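Local coordinates for hypothetical protein PA2218 (Pseudomonas aeruginosa, PDB 2HDW), which is uncharacterized but has an alpha/beta hydrolase fold and is probably a hydrolase, at residues D84-K89 with F125-F130. Residues are numbered along the deposited sequence; the frame is centred on the assembly and turned at random.
Sequences DLYLPK and FVTLAF
Tyr-86 and Thr-127 exchange two backbone hydrogen bonds, and Asp-84 with Ala-129 forms the next hydrogen-bonded pair of this antiparallel ladder. All four bonds are nearly straight; Tyr-86 N reaches Thr-127 O at 2.8 Å, although this donor is tilted 28° from the carbonyl plane. Between them Leu-85 and Leu-128 form a non-hydrogen-bonded pair, their backbone bonds going outward to Arg-69 and Ile-99. At the end, Pro-88 CD packs 3.5 Å from Phe-125 O, a buried oxygen without a partner in the model; proline has no N-H to offer it.

Strands 80-88 and 126-130 join here within the mixed sheet of the alpha/beta hydrolase fold: 80-88 is antiparallel to both neighbours, whereas 126-130 begins the parallel run through 96-102.

On one face the leucine branches are long enough to reach over the facing strand: Leu-85 CD1 lies 3.2 Å from Thr-127 O and also meets Val-126 CG1, while Leu-128 CD1 approaches Asp-84 O.

On the other, Thr-127 OG1 sits 3.3 Å from Tyr-86 CB and hydrogen-bonds Ala-117 O of helix 112-122, which the broad Tyr-86 ring also touches. Buried Asp-84 OD1 hydrogen-bonds His-68 NE2 and salt-bridges Lys-58 NZ, which probably offsets its charge.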
loop_
_atom_site.group_PDB
_atom_site.type_symbol
_atom_site.label_atom_id
_atom_site.label_comp_id
_atom_site.label_asym_id
_atom_site.label_seq_id
_atom_site.Cartn_x
_atom_site.Cartn_y
_atom_site.Cartn_z
ATOM N N ASP A 84 11.311 -1.357 6.580
ATOM C CA ASP A 84 11.721 -0.692 7.809
ATOM C C ASP A 84 10.915 -1.353 8.914
ATOM O O ASP A 84 9.693 -1.470 8.817
ATOM C CB ASP A 84 11.391 0.805 7.774
ATOM C CG ASP A 84 12.328 1.598 6.881
ATOM O OD1 ASP A 84 13.551 1.588 7.145
ATOM O OD2 ASP A 84 11.842 2.241 5.920
ATOM N N LEU A 85 11.608 -1.791 9.956
ATOM C CA LEU A 85 10.983 -2.442 11.096
ATOM C C LEU A 85 11.062 -1.511 12.303
ATOM O O LEU A 85 12.135 -1.004 12.627
ATOM C CB LEU A 85 11.715 -3.745 11.405
ATOM C CG LEU A 85 11.304 -4.538 12.644
ATOM C CD1 LEU A 85 9.910 -5.126 12.455
ATOM C CD2 LEU A 85 12.319 -5.641 12.874
ATOM N N TYR A 86 9.926 -1.292 12.960
ATOM C CA TYR A 86 9.859 -0.422 14.133
ATOM C C TYR A 86 9.329 -1.202 15.330
ATOM O O TYR A 86 8.320 -1.899 15.221
ATOM C CB TYR A 86 8.923 0.762 13.870
ATOM C CG TYR A 86 9.302 1.631 12.692
ATOM C CD1 TYR A 86 10.042 2.806 12.866
ATOM C CD2 TYR A 86 8.915 1.282 11.402
ATOM C CE1 TYR A 86 10.381 3.613 11.772
ATOM C CE2 TYR A 86 9.249 2.070 10.308
ATOM C CZ TYR A 86 9.979 3.233 10.495
ATOM O OH TYR A 86 10.299 3.998 9.393
ATOM N N LEU A 87 10.003 -1.076 16.470
ATOM C CA LEU A 87 9.580 -1.763 17.687
ATOM C C LEU A 87 9.541 -0.812 18.874
ATOM O O LEU A 87 10.325 0.134 18.950
ATOM C CB LEU A 87 10.532 -2.917 18.035
ATOM C CG LEU A 87 10.774 -4.038 17.020
ATOM C CD1 LEU A 87 11.658 -3.526 15.890
ATOM C CD2 LEU A 87 11.450 -5.210 17.718
ATOM N N PRO A 88 8.615 -1.047 19.815
ATOM C CA PRO A 88 8.503 -0.197 21.004
ATOM C C PRO A 88 9.742 -0.446 21.871
ATOM O O PRO A 88 10.305 -1.539 21.834
ATOM C CB PRO A 88 7.227 -0.711 21.684
ATOM C CG PRO A 88 6.435 -1.319 20.554
ATOM C CD PRO A 88 7.501 -2.007 19.739
ATOM N N LYS A 89 10.173 0.562 22.626
ATOM C CA LYS A 89 11.333 0.423 23.510
ATOM C C LYS A 89 10.886 -0.046 24.899
ATOM O O LYS A 89 9.703 0.043 25.236
ATOM C CB LYS A 89 12.067 1.758 23.663
ATOM C CG LYS A 89 12.839 2.234 22.439
ATOM C CD LYS A 89 13.588 3.522 22.761
ATOM C CE LYS A 89 14.450 3.988 21.602
ATOM N NZ LYS A 89 15.510 2.999 21.281
ATOM N N PHE A 125 2.813 -1.432 19.129
ATOM C CA PHE A 125 2.864 -2.549 18.185
ATOM C C PHE A 125 4.236 -2.661 17.519
ATOM O O PHE A 125 4.968 -1.682 17.412
ATOM C CB PHE A 125 1.798 -2.367 17.089
ATOM C CG PHE A 125 0.382 -2.294 17.611
ATOM C CD1 PHE A 125 -0.389 -3.446 17.738
ATOM C CD2 PHE A 125 -0.173 -1.076 17.996
ATOM C CE1 PHE A 125 -1.696 -3.386 18.239
ATOM C CE2 PHE A 125 -1.483 -1.005 18.503
ATOM C CZ PHE A 125 -2.241 -2.162 18.622
ATOM N N VAL A 126 4.591 -3.869 17.099
ATOM C CA VAL A 126 5.834 -4.074 16.367
ATOM C C VAL A 126 5.334 -3.833 14.945
ATOM O O VAL A 126 4.335 -4.425 14.550
ATOM C CB VAL A 126 6.341 -5.521 16.481
ATOM C CG1 VAL A 126 7.411 -5.773 15.434
ATOM C CG2 VAL A 126 6.893 -5.774 17.876
ATOM N N THR A 127 6.002 -2.975 14.180
ATOM C CA THR A 127 5.525 -2.682 12.832
ATOM C C THR A 127 6.557 -2.790 11.725
ATOM O O THR A 127 7.766 -2.753 11.962
ATOM C CB THR A 127 4.900 -1.282 12.767
ATOM O OG1 THR A 127 5.907 -0.301 13.038
ATOM C CG2 THR A 127 3.781 -1.153 13.794
ATOM N N LEU A 128 6.055 -2.897 10.501
ATOM C CA LEU A 128 6.906 -3.041 9.336
ATOM C C LEU A 128 6.301 -2.342 8.113
ATOM O O LEU A 128 5.142 -2.574 7.767
ATOM C CB LEU A 128 7.086 -4.537 9.058
ATOM C CG LEU A 128 8.034 -5.054 7.979
ATOM C CD1 LEU A 128 9.471 -4.667 8.316
ATOM C CD2 LEU A 128 7.902 -6.570 7.893
ATOM N N ALA A 129 7.088 -1.475 7.478
ATOM C CA ALA A 129 6.672 -0.768 6.267
ATOM C C ALA A 129 7.625 -1.306 5.199
ATOM O O ALA A 129 8.845 -1.242 5.361
ATOM C CB ALA A 129 6.847 0.749 6.438
ATOM N N PHE A 130 7.076 -1.840 4.112
ATOM C CA PHE A 130 7.903 -2.434 3.072
ATOM C C PHE A 130 7.750 -1.832 1.683
ATOM O O PHE A 130 6.745 -1.193 1.368
ATOM C CB PHE A 130 7.586 -3.927 2.983
ATOM C CG PHE A 130 6.191 -4.215 2.496
ATOM C CD1 PHE A 130 5.907 -4.240 1.129
ATOM C CD2 PHE A 130 5.152 -4.425 3.402
ATOM C CE1 PHE A 130 4.608 -4.466 0.670
ATOM C CE2 PHE A 130 3.847 -4.652 2.957
ATOM C CZ PHE A 130 3.575 -4.673 1.587
#